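Local coordinates for protein vanadium-dependent bromoperoxidase (Corallina officinalis, PDB 1QHB) that catalyses the bromination of organic substrates with hydrogen peroxide and bromide, using bound vanadate, as a homododecamer whose subunits each bind a calcium ion important for stability, at residues A157-A160 with E161-M165; G216-T219 with V220-F224; S445-S448 with N449-N453; D170-F173 with S174-D177. One frame throughout, in Å; residues are numbered along the deposited sequence.

How the contacts relate
From the N terminus the contacts follow in series, none nesting within or crossing another. Contact 1 joins successive turns of helix 153-167. Shortly after that helix ends, contact 4 closes a short 3-10 turn in the loop leading to helix 182-192. Contact 2 closes a beta turn after helix 208-213, and contact 3 comes much later, on helix 439-456. Contact 2 ties the first two together, because F224 packs on L164 and M165 of contact 1, while V220, L223 and F224 meet F176 or D177 of contact 4. On another flank of helix 153-167, Y163 touches S445, so that contact 1 also abuts contact 3.

Contact 1: A157-A160 with E161-M165; sequences AEMA and ELYLM
E158 O accepts two donors: the backbone N of L162 at 3.1 Å, and a water that reaches across to the carboxylate of E161, standing 2.8 Å from E161 OE1. The remaining i to i+4 bonds are those of a regular alpha-helix, and the straightest carbonyl geometry belongs to M159 O, which takes Y163 N at 2.9 Å with a C=O...N angle of 168°. E161 points its CG away from its own backbone N (chi1 172°), and the extended chain that follows carries OE1 back to the water. Its other oxygen, OE2, has a salt bridge to R215. E158 is committed outside the helix too, to R404 and S554.

Apolar contact runs along another flank. M159 is bent at both chi2 and chi3, a shape that curls its thioether over the next turn: SD comes 4.0 Å from L162 CD1, and CE lies 4.0 Å from Y163 CE2. One flexible side chain thereby meets both the i+3 and the i+4 neighbour, crossing each at a slant. L162 CG also leans over E158 O at 3.3 Å. Farther along, the hydroxyl of Y163 bonds to F465 O, fixing the far end of the ring.

Helix 153-167 is buried here between helices 407-422, 439-456 and 530-548, and the L162 side chain lies about 6 Å from that of H551, a probable vanadate ligand. Within so enclosed a setting, the two glutamates keep their polar ends satisfied by arginines, serine and water, consistent with their remaining charged.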
loop_
_atom_site.group_PDB
_atom_site.type_symbol
_atom_site.label_atom_id
_atom_site.label_comp_id
_atom_site.label_asym_id
_atom_site.label_seq_id
_atom_site.Cartn_x
_atom_site.Cartn_y
_atom_site.Cartn_z
ATOM N N ALA A 157 -13.312 30.232 -48.131
ATOM C CA ALA A 157 -12.581 31.438 -47.776
ATOM C C ALA A 157 -11.106 31.180 -47.518
ATOM O O ALA A 157 -10.327 32.088 -47.750
ATOM C CB ALA A 157 -13.156 32.022 -46.468
ATOM N N GLU A 158 -10.672 30.095 -46.887
ATOM C CA GLU A 158 -9.285 29.803 -46.645
ATOM C C GLU A 158 -8.553 29.634 -47.983
ATOM O O GLU A 158 -7.404 30.118 -48.062
ATOM C CB GLU A 158 -9.164 28.484 -45.852
ATOM C CG GLU A 158 -9.509 28.751 -44.360
ATOM C CD GLU A 158 -9.286 27.556 -43.480
ATOM O OE1 GLU A 158 -9.261 26.378 -43.942
ATOM O OE2 GLU A 158 -9.119 27.758 -42.260
ATOM N N MET A 159 -9.148 28.897 -48.933
ATOM C CA MET A 159 -8.484 28.717 -50.223
ATOM C C MET A 159 -8.395 30.031 -51.003
ATOM O O MET A 159 -7.334 30.361 -51.536
ATOM C CB MET A 159 -9.133 27.660 -51.101
ATOM C CG MET A 159 -8.893 26.236 -50.644
ATOM S SD MET A 159 -7.155 25.854 -50.395
ATOM C CE MET A 159 -6.502 25.835 -52.046
ATOM N N ALA A 160 -9.437 30.848 -50.984
ATOM C CA ALA A 160 -9.417 32.150 -51.682
ATOM C C ALA A 160 -8.264 32.982 -51.151
ATOM O O ALA A 160 -7.477 33.532 -51.916
ATOM C CB ALA A 160 -10.700 32.937 -51.460
ATOM N N GLU A 161 -8.165 33.004 -49.790
ATOM C CA GLU A 161 -7.072 33.764 -49.194
ATOM C C GLU A 161 -5.715 33.243 -49.583
ATOM O O GLU A 161 -4.798 34.066 -49.806
ATOM C CB GLU A 161 -7.246 33.771 -47.673
ATOM C CG GLU A 161 -6.056 34.380 -46.923
ATOM C CD GLU A 161 -6.336 34.424 -45.438
ATOM O OE1 GLU A 161 -6.511 33.309 -44.897
ATOM O OE2 GLU A 161 -6.367 35.542 -44.879
ATOM N N LEU A 162 -5.508 31.942 -49.707
ATOM C CA LEU A 162 -4.195 31.402 -50.089
ATOM C C LEU A 162 -3.865 31.659 -51.540
ATOM O O LEU A 162 -2.656 31.791 -51.868
ATOM C CB LEU A 162 -4.126 29.872 -49.895
ATOM C CG LEU A 162 -4.274 29.336 -48.480
ATOM C CD1 LEU A 162 -4.217 27.819 -48.418
ATOM C CD2 LEU A 162 -3.222 29.945 -47.577
ATOM N N TYR A 163 -4.862 31.597 -52.431
ATOM C CA TYR A 163 -4.566 31.884 -53.859
ATOM C C TYR A 163 -4.182 33.354 -54.013
ATOM O O TYR A 163 -3.246 33.722 -54.733
ATOM C CB TYR A 163 -5.803 31.629 -54.721
ATOM C CG TYR A 163 -5.951 30.201 -55.235
ATOM C CD1 TYR A 163 -5.129 29.703 -56.223
ATOM C CD2 TYR A 163 -6.991 29.417 -54.805
ATOM C CE1 TYR A 163 -5.255 28.422 -56.723
ATOM C CE2 TYR A 163 -7.163 28.135 -55.291
ATOM C CZ TYR A 163 -6.285 27.654 -56.228
ATOM O OH TYR A 163 -6.470 26.368 -56.677
ATOM N N LEU A 164 -4.810 34.257 -53.304
ATOM C CA LEU A 164 -4.488 35.687 -53.375
ATOM C C LEU A 164 -3.133 35.980 -52.760
ATOM O O LEU A 164 -2.403 36.842 -53.281
ATOM C CB LEU A 164 -5.574 36.548 -52.737
ATOM C CG LEU A 164 -6.870 36.495 -53.564
ATOM C CD1 LEU A 164 -8.040 36.862 -52.693
ATOM C CD2 LEU A 164 -6.763 37.460 -54.770
ATOM N N MET A 165 -2.736 35.202 -51.732
ATOM C CA MET A 165 -1.420 35.408 -51.161
ATOM C C MET A 165 -0.390 34.963 -52.193
ATOM O O MET A 165 0.640 35.580 -52.268
ATOM C CB MET A 165 -1.171 34.588 -49.917
ATOM C CG MET A 165 -1.913 35.124 -48.701
ATOM S SD MET A 165 -1.785 33.857 -47.418
ATOM C CE MET A 165 -2.216 34.868 -45.995
HETATM O O HOH W 1 -5.987 30.621 -45.251
#

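Contact 2: G216-T219 with V220-F224; sequences GEVT and VGNLF
N222 folds its amide back over T219 and bonds to two backbone sites at once. Its ND2 donates to E217 O at 3.0 Å, almost perfectly straight (176°), lying in the carbonyl plane of E217 and keeping E217 O in the amide's own plane. Its OD1 receives the backbone N of T219, also at 3.0 Å, from above the plane of the amide carbonyl. Held at both ends, the amide has little freedom to flip. The chi1 of 69° sets CG between the backbone N and carbonyl carbon of N222, which turns the group back along the chain.

The backbone beneath is a type I beta turn with V220 and G221 at its corners, closed by N222 N to T219 O at 3.2 Å. T219 OG1 takes a weak bond from the same N222 N, so each of the two side chains bonds to the other residue's backbone N-H.

The apolar packing lies on the buried side. There V218 CG1 lies 3.9 Å from L223 CD1 and 3.7 Å from N222 OD1, and both apolar side chains rest against L192 of helix 182-192. V218 N is bonded to N193, tying the turn to the end of that helix. By contrast, the other side is loose: E217 is exposed, G221 is exposed at its corner, and V220 is partly exposed, though it touches I189 and D177.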
loop_
_atom_site.group_PDB
_atom_site.type_symbol
_atom_site.label_atom_id
_atom_site.label_comp_id
_atom_site.label_asym_id
_atom_site.label_seq_id
_atom_site.Cartn_x
_atom_site.Cartn_y
_atom_site.Cartn_z
ATOM N N GLY A 216 -14.303 38.735 -39.716
ATOM C CA GLY A 216 -15.285 39.616 -40.340
ATOM C C GLY A 216 -14.663 40.258 -41.585
ATOM O O GLY A 216 -13.728 39.828 -42.241
ATOM N N GLU A 217 -15.168 41.436 -41.908
ATOM C CA GLU A 217 -14.864 42.217 -43.074
ATOM C C GLU A 217 -13.365 42.414 -43.278
ATOM O O GLU A 217 -12.600 42.782 -42.400
ATOM C CB GLU A 217 -15.611 43.549 -42.943
ATOM C CG GLU A 217 -15.647 44.312 -44.264
ATOM C CD GLU A 217 -16.003 45.782 -44.127
ATOM O OE1 GLU A 217 -16.263 46.265 -43.008
ATOM O OE2 GLU A 217 -16.007 46.463 -45.179
ATOM N N VAL A 218 -12.940 42.137 -44.517
ATOM C CA VAL A 218 -11.528 42.322 -44.818
ATOM C C VAL A 218 -11.277 43.772 -45.225
ATOM O O VAL A 218 -12.066 44.330 -45.985
ATOM C CB VAL A 218 -11.147 41.374 -45.957
ATOM C CG1 VAL A 218 -9.669 41.473 -46.296
ATOM C CG2 VAL A 218 -11.593 39.971 -45.549
ATOM N N THR A 219 -10.233 44.377 -44.703
ATOM C CA THR A 219 -9.846 45.735 -45.013
ATOM C C THR A 219 -8.336 45.704 -45.311
ATOM O O THR A 219 -7.658 44.714 -45.013
ATOM C CB THR A 219 -10.047 46.685 -43.821
ATOM O OG1 THR A 219 -9.177 46.194 -42.777
ATOM C CG2 THR A 219 -11.452 46.759 -43.254
ATOM N N VAL A 220 -7.748 46.792 -45.783
ATOM C CA VAL A 220 -6.314 46.865 -46.014
ATOM C C VAL A 220 -5.572 46.660 -44.687
ATOM O O VAL A 220 -4.493 46.075 -44.692
ATOM C CB VAL A 220 -5.822 48.237 -46.551
ATOM C CG1 VAL A 220 -4.337 48.174 -46.920
ATOM C CG2 VAL A 220 -6.603 48.665 -47.760
ATOM N N GLY A 221 -6.126 47.098 -43.570
ATOM C CA GLY A 221 -5.534 46.997 -42.260
ATOM C C GLY A 221 -5.547 45.629 -41.652
ATOM O O GLY A 221 -4.799 45.416 -40.699
ATOM N N ASN A 222 -6.365 44.711 -42.135
ATOM C CA ASN A 222 -6.312 43.351 -41.566
ATOM C C ASN A 222 -5.989 42.320 -42.641
ATOM O O ASN A 222 -5.932 41.118 -42.329
ATOM C CB ASN A 222 -7.590 43.033 -40.830
ATOM C CG ASN A 222 -8.817 42.871 -41.648
ATOM O OD1 ASN A 222 -8.797 42.543 -42.815
ATOM N ND2 ASN A 222 -9.945 43.129 -40.995
ATOM N N LEU A 223 -5.739 42.776 -43.859
ATOM C CA LEU A 223 -5.476 41.862 -44.967
ATOM C C LEU A 223 -4.263 40.996 -44.710
ATOM O O LEU A 223 -3.111 41.414 -44.451
ATOM C CB LEU A 223 -5.330 42.604 -46.301
ATOM C CG LEU A 223 -5.057 41.793 -47.552
ATOM C CD1 LEU A 223 -6.267 40.990 -48.036
ATOM C CD2 LEU A 223 -4.650 42.735 -48.684
ATOM N N PHE A 224 -4.503 39.683 -44.776
ATOM C CA PHE A 224 -3.438 38.691 -44.574
ATOM C C PHE A 224 -2.844 38.693 -43.181
ATOM O O PHE A 224 -1.701 38.238 -42.980
ATOM C CB PHE A 224 -2.345 38.903 -45.642
ATOM C CG PHE A 224 -2.755 38.740 -47.093
ATOM C CD1 PHE A 224 -3.877 38.056 -47.496
ATOM C CD2 PHE A 224 -1.958 39.307 -48.093
ATOM C CE1 PHE A 224 -4.223 37.938 -48.825
ATOM C CE2 PHE A 224 -2.277 39.173 -49.427
ATOM C CZ PHE A 224 -3.411 38.488 -49.802
#

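Contact 3: S445-S448 with N449-N453; sequences SASS and NEKQN
S445 O makes the shortest sound bond here, receiving the backbone N of N449 at 2.7 Å with an N-H...O angle of 165°. It belongs to the regular alpha-helical pattern of helix 439-456, in which A446, S447 and S448 likewise accept the N-H groups of E450, K451 and Q452. The carbonyl of S445 also has the N449 amide group close by, since CG of N449 turns back toward its own backbone N (chi1 -72°) and settles 3.3 Å from S445 O.

That amide links the helix to its surroundings. ND2 donates to L466 O and to S464 O, while OD1 accepts from a water at 2.8 Å, and the same water lies close to the hydroxyl of S448. S448 OG is brought toward it by a first torsion that sets the hydroxyl anti to the backbone N. With both ends of the amide engaged, its rotation is probably fixed, as suits a buried polar group at the meeting of a helix with the loop around P468.

Burial is uneven around the turn. S445 faces Y163 of helix 153-167, and S448 touches L167 of the same helix, whereas E450 and K451 lie on the exposed flank. Q452 bends at chi2; its OE1 accepts from D290 N outside the helix, while NE2 bonds to D456 at the helix's own end. K451 runs extended past the preceding turn, its CG 3.6 Å from S447 O and its CE 4.2 Å from the hydroxyl oxygen S447 OG.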
loop_
_atom_site.group_PDB
_atom_site.type_symbol
_atom_site.label_atom_id
_atom_site.label_comp_id
_atom_site.label_asym_id
_atom_site.label_seq_id
_atom_site.Cartn_x
_atom_site.Cartn_y
_atom_site.Cartn_z
ATOM N N SER A 445 -5.243 33.126 -61.672
ATOM C CA SER A 445 -4.206 32.135 -61.342
ATOM C C SER A 445 -3.872 31.305 -62.542
ATOM O O SER A 445 -2.680 31.019 -62.786
ATOM C CB SER A 445 -4.763 31.372 -60.127
ATOM O OG SER A 445 -4.434 30.008 -60.134
ATOM N N ALA A 446 -4.845 30.874 -63.367
ATOM C CA ALA A 446 -4.505 30.117 -64.590
ATOM C C ALA A 446 -3.571 30.929 -65.472
ATOM O O ALA A 446 -2.621 30.431 -66.060
ATOM C CB ALA A 446 -5.769 29.816 -65.411
ATOM N N SER A 447 -3.782 32.242 -65.531
ATOM C CA SER A 447 -2.974 33.130 -66.371
ATOM C C SER A 447 -1.602 33.264 -65.764
ATOM O O SER A 447 -0.598 33.085 -66.444
ATOM C CB SER A 447 -3.742 34.440 -66.530
ATOM O OG SER A 447 -2.889 35.498 -66.948
ATOM N N SER A 448 -1.520 33.403 -64.429
ATOM C CA SER A 448 -0.172 33.450 -63.821
ATOM C C SER A 448 0.527 32.108 -64.001
ATOM O O SER A 448 1.715 32.131 -64.269
ATOM C CB SER A 448 -0.290 33.860 -62.350
ATOM O OG SER A 448 0.968 33.746 -61.677
ATOM N N ASN A 449 -0.149 30.968 -63.836
ATOM C CA ASN A 449 0.493 29.668 -63.980
ATOM C C ASN A 449 0.929 29.383 -65.418
ATOM O O ASN A 449 1.955 28.715 -65.650
ATOM C CB ASN A 449 -0.476 28.584 -63.507
ATOM C CG ASN A 449 -0.670 28.574 -61.994
ATOM O OD1 ASN A 449 0.038 29.276 -61.278
ATOM N ND2 ASN A 449 -1.585 27.825 -61.406
ATOM N N GLU A 450 0.162 29.869 -66.414
ATOM C CA GLU A 450 0.584 29.668 -67.811
ATOM C C GLU A 450 1.931 30.366 -68.025
ATOM O O GLU A 450 2.858 29.686 -68.514
ATOM C CB GLU A 450 -0.447 30.160 -68.809
ATOM C CG GLU A 450 0.003 30.060 -70.262
ATOM C CD GLU A 450 -1.031 30.582 -71.239
ATOM O OE1 GLU A 450 -1.888 31.413 -70.861
ATOM O OE2 GLU A 450 -0.987 30.155 -72.417
ATOM N N LYS A 451 2.049 31.611 -67.491
ATOM C CA LYS A 451 3.371 32.234 -67.654
ATOM C C LYS A 451 4.442 31.459 -66.949
ATOM O O LYS A 451 5.546 31.317 -67.475
ATOM C CB LYS A 451 3.365 33.668 -67.089
ATOM C CG LYS A 451 2.361 34.574 -67.770
ATOM C CD LYS A 451 2.134 35.818 -66.916
ATOM C CE LYS A 451 1.072 36.695 -67.572
ATOM N NZ LYS A 451 1.135 38.098 -67.077
ATOM N N GLN A 452 4.177 30.972 -65.730
ATOM C CA GLN A 452 5.239 30.194 -65.040
ATOM C C GLN A 452 5.586 28.969 -65.849
ATOM O O GLN A 452 6.755 28.651 -66.081
ATOM C CB GLN A 452 4.726 29.825 -63.627
ATOM C CG GLN A 452 5.817 29.137 -62.812
ATOM C CD GLN A 452 6.979 30.036 -62.445
ATOM O OE1 GLN A 452 6.835 31.069 -61.766
ATOM N NE2 GLN A 452 8.177 29.656 -62.872
ATOM N N ASN A 453 4.588 28.173 -66.250
ATOM C CA ASN A 453 4.860 26.948 -67.039
ATOM C C ASN A 453 5.562 27.204 -68.363
ATOM O O ASN A 453 6.420 26.421 -68.769
ATOM C CB ASN A 453 3.498 26.275 -67.246
ATOM C CG ASN A 453 2.996 25.692 -65.913
ATOM O OD1 ASN A 453 3.794 25.423 -64.986
ATOM N ND2 ASN A 453 1.695 25.467 -65.876
HETATM O O HOH W 2 1.764 31.486 -60.833
#

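Contact 4: D170-F173 with S174-D177; sequences DIEF and SEFD
I171, E172 and F173 meet E175 and F176 in a local turn within the loop that leads from helix 153-167 to helix 182-192. The chain bends at F173 and S174, and E175 N closes the bend by donating to E172 O at 2.9 Å, from well above the carbonyl plane. One residue on, F176 N makes a weak bond to F173 O at 3.5 Å.

On one side of the bend the carboxylates of E172 and E175 lie alongside each other, pointing the same way with their planes only 3° apart; E172 OE1 is 3.7 Å from E175 OE1. Both residues set CG anti to the carbonyl carbon (chi1 near -60°) and run extended beyond it, which brings these groups together. Their likely repulsion is probably eased by the salt bridge of E175 OE1 to K180, and E172 has a long, weak ion pair with R321. A water adds a further link, accepting from E172 N at 3.1 Å and donating to E175 OE1 at 2.7 Å.

F173 and S174 form a short 3-10 turn, whose other side is aromatic. F173 and F176 extend in the same direction, their rings 5.9 Å apart between centroids and inclined by 35°. F173 CD1 reaches F176 CZ at 4.0 Å, and F173 also stacks on Y236. I171 crosses F176 at about a right angle, its CG2 branch 4.0 Å from F176 CE1. Backbone bonds of I171 to I323 and of F173 to R321 hold the loop against the segment leading into helix 323-332, while S174 OG bonds to V512 O.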
loop_
_atom_site.group_PDB
_atom_site.type_symbol
_atom_site.label_atom_id
_atom_site.label_comp_id
_atom_site.label_asym_id
_atom_site.label_seq_id
_atom_site.Cartn_x
_atom_site.Cartn_y
_atom_site.Cartn_z
ATOM N N ASP A 170 4.933 38.953 -54.476
ATOM C CA ASP A 170 6.044 39.874 -54.679
ATOM C C ASP A 170 5.658 41.304 -54.372
ATOM O O ASP A 170 6.425 42.231 -54.558
ATOM C CB ASP A 170 6.661 39.650 -56.063
ATOM C CG ASP A 170 7.302 38.267 -56.062
ATOM O OD1 ASP A 170 8.248 38.032 -55.266
ATOM O OD2 ASP A 170 6.818 37.417 -56.809
ATOM N N ILE A 171 4.558 41.531 -53.704
ATOM C CA ILE A 171 4.117 42.810 -53.189
ATOM C C ILE A 171 4.854 43.095 -51.886
ATOM O O ILE A 171 5.006 42.203 -51.035
ATOM C CB ILE A 171 2.601 42.745 -52.941
ATOM C CG1 ILE A 171 1.904 42.763 -54.315
ATOM C CG2 ILE A 171 2.108 43.917 -52.116
ATOM C CD1 ILE A 171 0.398 42.692 -54.269
ATOM N N GLU A 172 5.275 44.348 -51.681
ATOM C CA GLU A 172 5.947 44.758 -50.491
ATOM C C GLU A 172 5.007 45.109 -49.356
ATOM O O GLU A 172 4.073 45.879 -49.547
ATOM C CB GLU A 172 6.842 46.011 -50.729
ATOM C CG GLU A 172 7.870 45.703 -51.800
ATOM C CD GLU A 172 8.866 46.811 -52.049
ATOM O OE1 GLU A 172 8.994 47.773 -51.272
ATOM O OE2 GLU A 172 9.608 46.695 -53.039
ATOM N N PHE A 173 5.305 44.620 -48.153
ATOM C CA PHE A 173 4.471 44.965 -47.004
ATOM C C PHE A 173 4.283 46.471 -46.839
ATOM O O PHE A 173 3.181 46.968 -46.602
ATOM C CB PHE A 173 5.130 44.435 -45.725
ATOM C CG PHE A 173 5.019 42.938 -45.619
ATOM C CD1 PHE A 173 3.776 42.370 -45.409
ATOM C CD2 PHE A 173 6.128 42.132 -45.735
ATOM C CE1 PHE A 173 3.642 40.993 -45.320
ATOM C CE2 PHE A 173 5.991 40.753 -45.598
ATOM C CZ PHE A 173 4.766 40.194 -45.415
ATOM N N SER A 174 5.338 47.270 -47.001
ATOM C CA SER A 174 5.227 48.704 -46.854
ATOM C C SER A 174 4.437 49.376 -47.961
ATOM O O SER A 174 4.274 50.596 -47.893
ATOM C CB SER A 174 6.644 49.317 -46.810
ATOM O OG SER A 174 7.276 49.004 -45.585
ATOM N N GLU A 175 3.999 48.704 -48.989
ATOM C CA GLU A 175 3.284 49.273 -50.108
ATOM C C GLU A 175 1.896 48.712 -50.303
ATOM O O GLU A 175 1.354 48.786 -51.405
ATOM C CB GLU A 175 4.105 49.013 -51.394
ATOM C CG GLU A 175 5.393 49.832 -51.340
ATOM C CD GLU A 175 6.232 49.750 -52.608
ATOM O OE1 GLU A 175 6.112 48.763 -53.350
ATOM O OE2 GLU A 175 7.042 50.683 -52.830
ATOM N N PHE A 176 1.302 48.149 -49.257
ATOM C CA PHE A 176 -0.045 47.607 -49.327
ATOM C C PHE A 176 -1.053 48.705 -49.660
ATOM O O PHE A 176 -2.096 48.463 -50.259
ATOM C CB PHE A 176 -0.424 47.007 -47.967
ATOM C CG PHE A 176 -0.158 45.553 -47.788
ATOM C CD1 PHE A 176 0.850 44.902 -48.465
ATOM C CD2 PHE A 176 -0.919 44.827 -46.873
ATOM C CE1 PHE A 176 1.095 43.546 -48.307
ATOM C CE2 PHE A 176 -0.691 43.484 -46.704
ATOM C CZ PHE A 176 0.314 42.849 -47.401
ATOM N N ASP A 177 -0.837 49.904 -49.157
ATOM C CA ASP A 177 -1.720 51.039 -49.363
ATOM C C ASP A 177 -1.193 51.981 -50.434
ATOM O O ASP A 177 -1.690 53.090 -50.618
ATOM C CB ASP A 177 -1.940 51.790 -48.040
ATOM C CG ASP A 177 -3.424 52.058 -47.829
ATOM O OD1 ASP A 177 -4.252 51.788 -48.734
ATOM O OD2 ASP A 177 -3.792 52.554 -46.738
HETATM O O HOH W 3 4.960 46.359 -53.971
#